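SspB protein (Streptomyces clavuligerus, PDB 6JUF) probably acts as a metal-dependent DNase within SspABCD-SspE, a phosphorothioation-sensing bacterial defence system with broad anti-phage activity. Local coordinates at residues M60-W63 with S64-F67; V151-R154 with H155-S159; F302-P306 with F307-W311. All coordinates share one frame; numbering follows the deposited sequence.

The three contacts follow one another along the chain, all within the DUF4007 region, and each is local to one helix or its entry. Interaction 1 forms the last turns of helix 57-66, interaction 2 the end of helix 145-159, and interaction 3 the passage from strand 298-302 of a three-stranded antiparallel sheet into helix 306-317. Interactions 1 and 3 sit on opposite sides of the chain's centre, their own centres about 27 Å apart and their nearest atoms about 9 Å; interactions 2 and 3 are about 34 Å apart between centres. The contacts thus belong to separate parts of the fold and do not touch. Interaction 1 lies near Glu18, which binds magnesium in another structure of this protein.

Interaction 1 of 3, residues M60-W63 with S64-F67; sequences MRYW and SRAF
Ser64 is tied back to Met60 twice: its N donates to Met60 O at 3.2 Å, and a water bridges the two residues, giving a hydrogen to Met60 O at 2.7 Å and bonding Ser64 OG at 2.9 Å. A short hydroxyl suits a place where the polar atom is held through a water. Arg65 comes next, one turn beyond Arg61. Its NH1 lies 3.7 Å from Arg61 NE, which meets the Arg65 guanidinium at its edge and in its plane, while the two guanidinium planes stand 88° apart. The like charges are drawn together by Glu72, whose OE2 forms salt bridges with both. Arg61 reaches there fully extended, but Arg65 folds at its third torsion (chi3 76°), which also puts NH2 at the edge of the Tyr62 ring. Trp127 adds a cation-pi partner for Arg65 and accepts the Tyr62 hydroxyl through its backbone O. Ala66 is short enough to lie over one face of Tyr62, with CB 4.1 Å from the ring centroid in a CH-pi contact; its N gives a 2.8 Å hydrogen bond to Tyr62 O. Phe67, the first residue past helical geometry, still donates its N to Trp63 O. The two aromatic side chains come together obliquely, Phe67 CE2 3.4 Å from Trp63 CE3, with planes 30° apart and slid so far that the rings barely overlap. These i to i+4 pairings make up the closing turns of helix 57-66, buried here and near Glu18, a magnesium ligand in another structure of this protein, though no magnesium is bound in this chain.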
ATOM      1  N   MET B  60     -10.063  13.886  -0.269  1.00  9.04           N
ATOM      2  CA  MET B  60      -9.275  13.585   0.944  1.00 10.15           C
ATOM      3  C   MET B  60     -10.112  13.801   2.232  1.00  8.98           C
ATOM      4  O   MET B  60     -10.116  12.954   3.127  1.00  9.55           O
ATOM      5  CB  MET B  60      -8.023  14.465   0.958  1.00 12.09           C
ATOM      6  CG  MET B  60      -7.102  14.252   2.160  1.00 11.81           C
ATOM      7  SD  MET B  60      -5.781  15.455   2.096  1.00 13.57           S
ATOM      8  CE  MET B  60      -4.439  14.597   2.905  1.00 14.84           C
ATOM      9  N   ARG B  61     -10.835  14.932   2.279  1.00  7.84           N
ATOM     10  CA  ARG B  61     -11.748  15.233   3.373  1.00  7.94           C
ATOM     11  C   ARG B  61     -12.822  14.141   3.521  1.00  7.91           C
ATOM     12  O   ARG B  61     -13.082  13.648   4.647  1.00  8.60           O
ATOM     13  CB  ARG B  61     -12.379  16.598   3.068  1.00  8.73           C
ATOM     14  CG  ARG B  61     -13.470  17.075   4.064  1.00 10.02           C
ATOM     15  CD  ARG B  61     -14.085  18.366   3.525  1.00  8.66           C
ATOM     16  NE  ARG B  61     -15.183  18.788   4.348  1.00 14.13           N
ATOM     17  CZ  ARG B  61     -15.776  19.974   4.199  1.00 14.55           C
ATOM     18  NH1 ARG B  61     -15.308  20.815   3.255  1.00 14.78           N
ATOM     19  NH2 ARG B  61     -16.801  20.303   4.978  1.00 16.88           N
ATOM     20  N   TYR B  62     -13.431  13.757   2.381  1.00  7.16           N
ATOM     21  CA  TYR B  62     -14.476  12.753   2.326  1.00  7.43           C
ATOM     22  C   TYR B  62     -13.988  11.418   2.932  1.00  7.67           C
ATOM     23  O   TYR B  62     -14.645  10.807   3.747  1.00  9.34           O
ATOM     24  CB  TYR B  62     -14.991  12.575   0.874  1.00  7.18           C
ATOM     25  CG  TYR B  62     -15.873  11.345   0.793  1.00  8.67           C
ATOM     26  CD1 TYR B  62     -17.227  11.383   1.154  1.00 10.41           C
ATOM     27  CD2 TYR B  62     -15.301  10.106   0.384  1.00  8.43           C
ATOM     28  CE1 TYR B  62     -17.988  10.219   1.147  1.00 10.21           C
ATOM     29  CE2 TYR B  62     -16.091   8.945   0.353  1.00  8.77           C
ATOM     30  CZ  TYR B  62     -17.441   9.033   0.754  1.00  9.65           C
ATOM     31  OH  TYR B  62     -18.200   7.887   0.767  1.00  8.60           O
ATOM     32  N   TRP B  63     -12.801  11.001   2.512  1.00  8.02           N
ATOM     33  CA  TRP B  63     -12.292   9.678   2.913  1.00  7.62           C
ATOM     34  C   TRP B  63     -12.056   9.669   4.407  1.00  7.76           C
ATOM     35  O   TRP B  63     -12.322   8.669   5.080  1.00  7.81           O
ATOM     36  CB  TRP B  63     -11.079   9.203   2.124  1.00  7.54           C
ATOM     37  CG  TRP B  63     -11.456   8.699   0.782  1.00  7.80           C
ATOM     38  CD1 TRP B  63     -11.011   9.147  -0.452  1.00  8.51           C
ATOM     39  CD2 TRP B  63     -12.373   7.578   0.506  1.00  8.08           C
ATOM     40  NE1 TRP B  63     -11.618   8.402  -1.488  1.00  8.37           N
ATOM     41  CE2 TRP B  63     -12.432   7.442  -0.961  1.00  8.39           C
ATOM     42  CE3 TRP B  63     -13.099   6.672   1.308  1.00  6.91           C
ATOM     43  CZ2 TRP B  63     -13.233   6.474  -1.583  1.00  9.29           C
ATOM     44  CZ3 TRP B  63     -13.895   5.699   0.658  1.00  7.76           C
ATOM     45  CH2 TRP B  63     -13.952   5.613  -0.737  1.00  8.76           C
ATOM     46  N   SER B  64     -11.525  10.761   4.957  1.00  8.00           N
ATOM     47  CA  SER B  64     -11.345  10.791   6.438  1.00  9.09           C
ATOM     48  C   SER B  64     -12.682  10.657   7.183  1.00  8.07           C
ATOM     49  O   SER B  64     -12.733   9.903   8.157  1.00 10.11           O
ATOM     50  CB  SER B  64     -10.724  12.113   6.849  1.00 13.00           C
ATOM     51  OG  SER B  64      -9.336  12.001   6.623  1.00 14.94           O
ATOM     52  N   ARG B  65     -13.744  11.365   6.739  1.00  9.69           N
ATOM     53  CA  ARG B  65     -15.076  11.274   7.359  1.00 10.98           C
ATOM     54  C   ARG B  65     -15.621   9.842   7.173  1.00  7.54           C
ATOM     55  O   ARG B  65     -16.171   9.241   8.082  1.00  9.29           O
ATOM     56  CB  ARG B  65     -15.960  12.317   6.685  1.00 11.31           C
ATOM     57  CG  ARG B  65     -17.287  12.762   7.309  1.00 19.44           C
ATOM     58  CD  ARG B  65     -17.720  14.043   6.567  1.00 20.94           C
ATOM     59  NE  ARG B  65     -18.311  13.916   5.170  1.00 31.82           N
ATOM     60  CZ  ARG B  65     -18.074  14.719   4.098  1.00 25.43           C
ATOM     61  NH1 ARG B  65     -17.184  15.721   4.155  1.00 23.61           N
ATOM     62  NH2 ARG B  65     -18.673  14.510   2.948  1.00 28.46           N
ATOM     63  N   ALA B  66     -15.449   9.331   5.954  1.00  7.16           N
ATOM     64  CA  ALA B  66     -16.102   8.016   5.580  1.00  6.78           C
ATOM     65  C   ALA B  66     -15.491   6.873   6.360  1.00  7.71           C
ATOM     66  O   ALA B  66     -16.144   5.891   6.717  1.00  9.56           O
ATOM     67  CB  ALA B  66     -15.930   7.781   4.063  1.00  7.87           C
ATOM     68  N   PHE B  67     -14.197   6.985   6.623  1.00  6.92           N
ATOM     69  CA  PHE B  67     -13.498   5.914   7.405  1.00  7.46           C
ATOM     70  C   PHE B  67     -13.661   6.163   8.918  1.00  7.57           C
ATOM     71  O   PHE B  67     -13.088   5.427   9.725  1.00  9.36           O
ATOM     72  CB  PHE B  67     -11.994   5.798   7.035  1.00  7.39           C
ATOM     73  CG  PHE B  67     -11.759   5.024   5.760  1.00  6.32           C
ATOM     74  CD1 PHE B  67     -12.096   3.665   5.689  1.00  7.77           C
ATOM     75  CD2 PHE B  67     -11.238   5.653   4.644  1.00  7.19           C
ATOM     76  CE1 PHE B  67     -11.875   2.958   4.513  1.00  7.06           C
ATOM     77  CE2 PHE B  67     -11.044   4.974   3.468  1.00  6.89           C
ATOM     78  CZ  PHE B  67     -11.369   3.612   3.369  1.00  7.21           C
TER
HETATM   79  O   HOH W   1      -8.191  11.288   4.038  1.00 16.93           O

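Interaction 2 of 3, residues V151-R154 with H155-S159; sequences VIVR and HVNLS
His155 and Val151 run alongside each other, their side chains pointing the same way, with Val151 CG1 4.1 Å from His155 ND1. Val151 O lies at the imidazole edge, where ND1 makes a weak hydrogen bond to it of 3.5 Å; the backbone N of His155 donates to the same oxygen at 3.2 Å, so one carbonyl serves the main chain firmly and the ring only weakly. Arg154 slants in toward that ring, NH2 3.8 Å from His155 CE1, the guanidinium plane turned 67° from the imidazole. A bend at the third torsion (chi3 89°) swings the guanidinium along the helix, where Arg154 and Leu158 slant past each other on the exposed side, NH1 3.7 Å from the CD2 methyl. The segment is an amphipathic helix. On its buried side Ile152 and Val156 touch by their CG2 methyls at 3.8 Å, slanting across one another, and Ile169 of helix 166-180 packs against both; beta-branched residues fill this interface compactly. Helix 5-9 covers His155 and Val156 through Leu6. Nearer solvent, Val153 and Asn157 lie side by side, CG1 against ND2 at 3.6 Å; a polar amide suits this exposed position, although Asn157 N, not ND2, bonds Val153 O.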
ATOM      1  N   VAL B 151     -28.940  -1.819  -9.229  1.00 11.64           N
ATOM      2  CA  VAL B 151     -29.361  -2.174  -7.885  1.00 13.29           C
ATOM      3  C   VAL B 151     -29.269  -0.994  -6.919  1.00 11.83           C
ATOM      4  O   VAL B 151     -30.177  -0.748  -6.150  1.00 13.40           O
ATOM      5  CB  VAL B 151     -28.653  -3.443  -7.377  1.00 16.24           C
ATOM      6  CG1 VAL B 151     -29.092  -3.776  -5.941  1.00 15.77           C
ATOM      7  CG2 VAL B 151     -29.075  -4.581  -8.262  1.00 23.83           C
ATOM      8  N   ILE B 152     -28.169  -0.246  -7.000  1.00 10.13           N
ATOM      9  CA  ILE B 152     -28.039   0.911  -6.136  1.00 10.38           C
ATOM     10  C   ILE B 152     -29.132   1.955  -6.456  1.00 12.04           C
ATOM     11  O   ILE B 152     -29.730   2.479  -5.550  1.00 13.55           O
ATOM     12  CB  ILE B 152     -26.650   1.546  -6.201  1.00 10.01           C
ATOM     13  CG1 ILE B 152     -25.604   0.532  -5.706  1.00 10.58           C
ATOM     14  CG2 ILE B 152     -26.637   2.809  -5.374  1.00 11.84           C
ATOM     15  CD1 ILE B 152     -24.187   0.808  -6.177  1.00 10.85           C
ATOM     16  N   VAL B 153     -29.378   2.191  -7.755  1.00 11.83           N
ATOM     17  CA  VAL B 153     -30.428   3.137  -8.182  1.00 13.51           C
ATOM     18  C   VAL B 153     -31.772   2.734  -7.534  1.00 12.42           C
ATOM     19  O   VAL B 153     -32.474   3.571  -7.030  1.00 16.27           O
ATOM     20  CB  VAL B 153     -30.582   3.160  -9.702  1.00 16.62           C
ATOM     21  CG1 VAL B 153     -31.915   3.802 -10.163  1.00 17.10           C
ATOM     22  CG2 VAL B 153     -29.354   3.801 -10.338  1.00 13.58           C
ATOM     23  N   ARG B 154     -32.105   1.431  -7.579  1.00 15.63           N
ATOM     24  CA  ARG B 154     -33.364   0.932  -7.040  1.00 17.07           C
ATOM     25  C   ARG B 154     -33.478   1.307  -5.563  1.00 14.01           C
ATOM     26  O   ARG B 154     -34.500   1.824  -5.116  1.00 18.88           O
ATOM     27  CB  ARG B 154     -33.457  -0.581  -7.303  1.00 18.27           C
ATOM     28  CG  ARG B 154     -34.813  -1.225  -7.016  1.00 24.91           C
ATOM     29  CD  ARG B 154     -34.751  -2.753  -7.155  1.00 39.09           C
ATOM     30  NE  ARG B 154     -34.375  -3.413  -5.888  1.00 39.18           N
ATOM     31  CZ  ARG B 154     -35.209  -3.618  -4.857  1.00 44.76           C
ATOM     32  NH1 ARG B 154     -36.476  -3.215  -4.909  1.00 57.21           N
ATOM     33  NH2 ARG B 154     -34.788  -4.229  -3.763  1.00 45.94           N
ATOM     34  N   HIS B 155     -32.398   1.046  -4.801  1.00 15.03           N
ATOM     35  CA  HIS B 155     -32.370   1.352  -3.375  1.00 14.29           C
ATOM     36  C   HIS B 155     -32.430   2.844  -3.074  1.00 15.79           C
ATOM     37  O   HIS B 155     -33.116   3.301  -2.153  1.00 16.48           O
ATOM     38  CB  HIS B 155     -31.137   0.690  -2.706  1.00 14.61           C
ATOM     39  CG  HIS B 155     -31.419  -0.707  -2.266  1.00 16.46           C
ATOM     40  ND1 HIS B 155     -31.032  -1.804  -2.970  1.00 18.62           N
ATOM     41  CD2 HIS B 155     -32.161  -1.164  -1.205  1.00 17.51           C
ATOM     42  CE1 HIS B 155     -31.506  -2.909  -2.366  1.00 16.20           C
ATOM     43  NE2 HIS B 155     -32.205  -2.515  -1.292  1.00 20.18           N
ATOM     44  N   VAL B 156     -31.741   3.629  -3.889  1.00 15.73           N
ATOM     45  CA  VAL B 156     -31.744   5.079  -3.736  1.00 16.62           C
ATOM     46  C   VAL B 156     -33.135   5.656  -4.018  1.00 18.46           C
ATOM     47  O   VAL B 156     -33.584   6.549  -3.319  1.00 23.51           O
ATOM     48  CB  VAL B 156     -30.689   5.719  -4.637  1.00 19.23           C
ATOM     49  CG1 VAL B 156     -30.827   7.246  -4.702  1.00 25.82           C
ATOM     50  CG2 VAL B 156     -29.294   5.266  -4.170  1.00 19.27           C
ATOM     51  N   ASN B 157     -33.790   5.147  -5.057  1.00 19.08           N
ATOM     52  CA  ASN B 157     -35.178   5.533  -5.286  1.00 23.70           C
ATOM     53  C   ASN B 157     -36.089   5.277  -4.084  1.00 23.22           C
ATOM     54  O   ASN B 157     -36.939   6.106  -3.777  1.00 25.95           O
ATOM     55  CB  ASN B 157     -35.687   4.887  -6.560  1.00 27.24           C
ATOM     56  CG  ASN B 157     -35.298   5.690  -7.788  1.00 34.53           C
ATOM     57  OD1 ASN B 157     -35.288   6.923  -7.760  1.00 37.87           O
ATOM     58  ND2 ASN B 157     -35.002   5.015  -8.868  1.00 31.09           N
ATOM     59  N   LEU B 158     -35.884   4.154  -3.391  1.00 20.20           N
ATOM     60  CA  LEU B 158     -36.736   3.735  -2.269  1.00 22.44           C
ATOM     61  C   LEU B 158     -36.325   4.500  -1.013  1.00 26.55           C
ATOM     62  O   LEU B 158     -37.137   4.710  -0.135  1.00 27.61           O
ATOM     63  CB  LEU B 158     -36.572   2.226  -2.009  1.00 20.62           C
ATOM     64  CG  LEU B 158     -37.465   1.147  -2.632  1.00 30.33           C
ATOM     65  CD1 LEU B 158     -38.150   1.613  -3.914  1.00 37.28           C
ATOM     66  CD2 LEU B 158     -36.638  -0.132  -2.845  1.00 31.93           C
ATOM     67  N   SER B 159     -35.046   4.920  -0.922  1.00 19.35           N
ATOM     68  CA  SER B 159     -34.527   5.450   0.349  1.00 19.51           C
ATOM     69  C   SER B 159     -34.357   6.934   0.415  1.00 20.90           C
ATOM     70  O   SER B 159     -34.504   7.499   1.469  1.00 26.95           O
ATOM     71  CB  SER B 159     -33.179   4.799   0.741  1.00 16.40           C
ATOM     72  OG  SER B 159     -33.480   3.610   1.411  1.00 19.56           O
TER

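Interaction 3 of 3, residues F302-P306 with F307-W311; sequences FTSGP and FDLAW
Phe302 touches Leu309 through its CB, 3.8 Å from Leu309 CD1, while its ring turns aside and takes Pro306 CB on one face. A first torsion of 35° holds CG between the backbone N and the carbonyl carbon, which carries the ring away from the leucine and toward the proline. Beyond the turn, the ring of Phe307 has Trp311 CD1 over one face, 3.6 Å above the plane of that ring and near its rim, and Asp308 OD1 in plane at its edge. Phe307 O lies in the plane of the Trp311 indole, at its edge. That indole belongs to a wider aromatic cluster, edge-to-face with Trp89, Trp93 and Tyr236, and it also takes Arg330 in a cation-pi contact.

Leu309 bridges strand and helix. Its CD1 lies 3.6 Å from both Ser304 O and Ser304 OG, and Leu289 of the neighbouring strand touches the same leucine, so a branched aliphatic side chain packs into the bend, against Ser304 and Leu289.

Gly305 is the N-cap, and its O accepts a weak, long bond from Leu309 N (3.5 Å). Pro306 begins the helix, a good place for proline, because an N-terminal residue has no earlier carbonyl to which it must donate. Its O takes the N of Ala310 at 2.8 Å, with an N-H...O angle of 153°, and alanine is small enough to pack against Tyr236 and Leu239 of helix 231-243. The acidic side chain of Asp308, in the first turn, would probably interact favourably with the positive end of the helix dipole. The first backbone bond is thus weak and the second normal, and the apolar contacts of Leu309 and Pro306 with Phe302 accompany them, consistent with apolar packing helping to hold the strand end against the helix.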
ATOM      1  N   PHE B 302     -22.213 -12.471  25.678  1.00 12.10           N
ATOM      2  CA  PHE B 302     -21.309 -11.565  26.377  1.00 11.78           C
ATOM      3  C   PHE B 302     -21.930 -11.119  27.721  1.00 13.08           C
ATOM      4  O   PHE B 302     -23.125 -10.769  27.751  1.00 15.02           O
ATOM      5  CB  PHE B 302     -20.945 -10.325  25.471  1.00 12.00           C
ATOM      6  CG  PHE B 302     -22.107  -9.854  24.573  1.00 12.50           C
ATOM      7  CD1 PHE B 302     -22.293 -10.451  23.303  1.00 12.88           C
ATOM      8  CD2 PHE B 302     -23.006  -8.866  24.991  1.00 13.72           C
ATOM      9  CE1 PHE B 302     -23.370 -10.056  22.518  1.00 14.18           C
ATOM     10  CE2 PHE B 302     -24.075  -8.490  24.165  1.00 13.90           C
ATOM     11  CZ  PHE B 302     -24.241  -9.083  22.935  1.00 14.43           C
ATOM     12  N   THR B 303     -21.135 -11.176  28.806  1.00 14.53           N
ATOM     13  CA  THR B 303     -21.681 -10.996  30.189  1.00 15.62           C
ATOM     14  C   THR B 303     -21.686  -9.516  30.558  1.00 18.41           C
ATOM     15  O   THR B 303     -22.101  -9.136  31.669  1.00 18.51           O
ATOM     16  CB  THR B 303     -20.832 -11.749  31.220  1.00 17.47           C
ATOM     17  OG1 THR B 303     -19.446 -11.315  31.128  1.00 17.95           O
ATOM     18  CG2 THR B 303     -20.935 -13.259  31.050  1.00 18.69           C
ATOM     19  N   SER B 304     -21.197  -8.670  29.635  1.00 14.95           N
ATOM     20  CA  SER B 304     -21.278  -7.227  29.832  1.00 20.37           C
ATOM     21  C   SER B 304     -21.367  -6.553  28.493  1.00 15.82           C
ATOM     22  O   SER B 304     -21.431  -7.243  27.467  1.00 15.10           O
ATOM     23  CB  SER B 304     -20.105  -6.672  30.685  1.00 21.39           C
ATOM     24  OG  SER B 304     -18.846  -6.800  30.019  1.00 20.76           O
ATOM     25  N   GLY B 305     -21.463  -5.228  28.480  1.00 16.10           N
ATOM     26  CA  GLY B 305     -21.738  -4.459  27.259  1.00 17.68           C
ATOM     27  C   GLY B 305     -20.774  -4.835  26.147  1.00 15.04           C
ATOM     28  O   GLY B 305     -19.555  -4.835  26.345  1.00 14.50           O
ATOM     29  N   PRO B 306     -21.285  -5.084  24.954  1.00 13.65           N
ATOM     30  CA  PRO B 306     -20.385  -5.580  23.907  1.00 12.94           C
ATOM     31  C   PRO B 306     -19.434  -4.543  23.304  1.00 13.66           C
ATOM     32  O   PRO B 306     -18.374  -4.938  22.743  1.00 10.34           O
ATOM     33  CB  PRO B 306     -21.332  -6.118  22.839  1.00 12.90           C
ATOM     34  CG  PRO B 306     -22.606  -5.348  23.068  1.00 12.46           C
ATOM     35  CD  PRO B 306     -22.693  -5.214  24.576  1.00 12.82           C
ATOM     36  N   PHE B 307     -19.777  -3.276  23.329  1.00 11.50           N
ATOM     37  CA  PHE B 307     -18.870  -2.286  22.796  1.00 13.49           C
ATOM     38  C   PHE B 307     -17.539  -2.267  23.528  1.00 12.79           C
ATOM     39  O   PHE B 307     -16.471  -2.234  22.864  1.00 10.26           O
ATOM     40  CB  PHE B 307     -19.509  -0.902  22.820  1.00 14.49           C
ATOM     41  CG  PHE B 307     -18.702   0.137  22.110  1.00 12.41           C
ATOM     42  CD1 PHE B 307     -18.888   0.310  20.743  1.00 15.31           C
ATOM     43  CD2 PHE B 307     -17.756   0.904  22.791  1.00 13.59           C
ATOM     44  CE1 PHE B 307     -18.165   1.282  20.041  1.00 14.54           C
ATOM     45  CE2 PHE B 307     -17.033   1.906  22.141  1.00 12.88           C
ATOM     46  CZ  PHE B 307     -17.229   2.086  20.746  1.00 12.83           C
ATOM     47  N   ASP B 308     -17.549  -2.278  24.875  1.00 12.98           N
ATOM     48  CA  ASP B 308     -16.288  -2.211  25.611  1.00 12.53           C
ATOM     49  C   ASP B 308     -15.520  -3.494  25.380  1.00 12.58           C
ATOM     50  O   ASP B 308     -14.242  -3.485  25.343  1.00  9.96           O
ATOM     51  CB  ASP B 308     -16.512  -1.975  27.134  1.00 15.08           C
ATOM     52  CG  ASP B 308     -16.987  -0.558  27.442  1.00 20.67           C
ATOM     53  OD1 ASP B 308     -16.844   0.350  26.590  1.00 20.14           O
ATOM     54  OD2 ASP B 308     -17.515  -0.331  28.547  1.00 23.54           O
ATOM     55  N   LEU B 309     -16.233  -4.609  25.290  1.00 11.48           N
ATOM     56  CA  LEU B 309     -15.541  -5.892  25.075  1.00 12.81           C
ATOM     57  C   LEU B 309     -14.924  -5.914  23.674  1.00 10.95           C
ATOM     58  O   LEU B 309     -13.836  -6.422  23.486  1.00  7.92           O
ATOM     59  CB  LEU B 309     -16.456  -7.113  25.293  1.00 11.72           C
ATOM     60  CG  LEU B 309     -16.950  -7.219  26.763  1.00 12.93           C
ATOM     61  CD1 LEU B 309     -18.061  -8.274  26.777  1.00 13.94           C
ATOM     62  CD2 LEU B 309     -15.726  -7.638  27.573  1.00 19.54           C
ATOM     63  N   ALA B 310     -15.627  -5.364  22.695  1.00 11.47           N
ATOM     64  CA  ALA B 310     -15.114  -5.304  21.365  1.00 11.71           C
ATOM     65  C   ALA B 310     -13.769  -4.578  21.368  1.00 11.43           C
ATOM     66  O   ALA B 310     -12.840  -5.028  20.690  1.00  9.23           O
ATOM     67  CB  ALA B 310     -16.100  -4.558  20.443  1.00 11.72           C
ATOM     68  N   TRP B 311     -13.687  -3.462  22.070  1.00 10.39           N
ATOM     69  CA  TRP B 311     -12.465  -2.741  22.147  1.00  9.93           C
ATOM     70  C   TRP B 311     -11.373  -3.413  22.958  1.00 10.76           C
ATOM     71  O   TRP B 311     -10.222  -3.158  22.672  1.00  8.97           O
ATOM     72  CB  TRP B 311     -12.711  -1.285  22.558  1.00 10.53           C
ATOM     73  CG  TRP B 311     -13.103  -0.539  21.326  1.00  9.68           C
ATOM     74  CD1 TRP B 311     -14.378  -0.307  20.825  1.00 11.10           C
ATOM     75  CD2 TRP B 311     -12.203   0.049  20.377  1.00  9.29           C
ATOM     76  NE1 TRP B 311     -14.313   0.380  19.666  1.00 11.87           N
ATOM     77  CE2 TRP B 311     -13.031   0.628  19.341  1.00  8.95           C
ATOM     78  CE3 TRP B 311     -10.820   0.159  20.284  1.00 10.21           C
ATOM     79  CZ2 TRP B 311     -12.481   1.272  18.231  1.00 10.46           C
ATOM     80  CZ3 TRP B 311     -10.267   0.828  19.209  1.00  9.32           C
ATOM     81  CH2 TRP B 311     -11.089   1.364  18.177  1.00  8.56           C
TER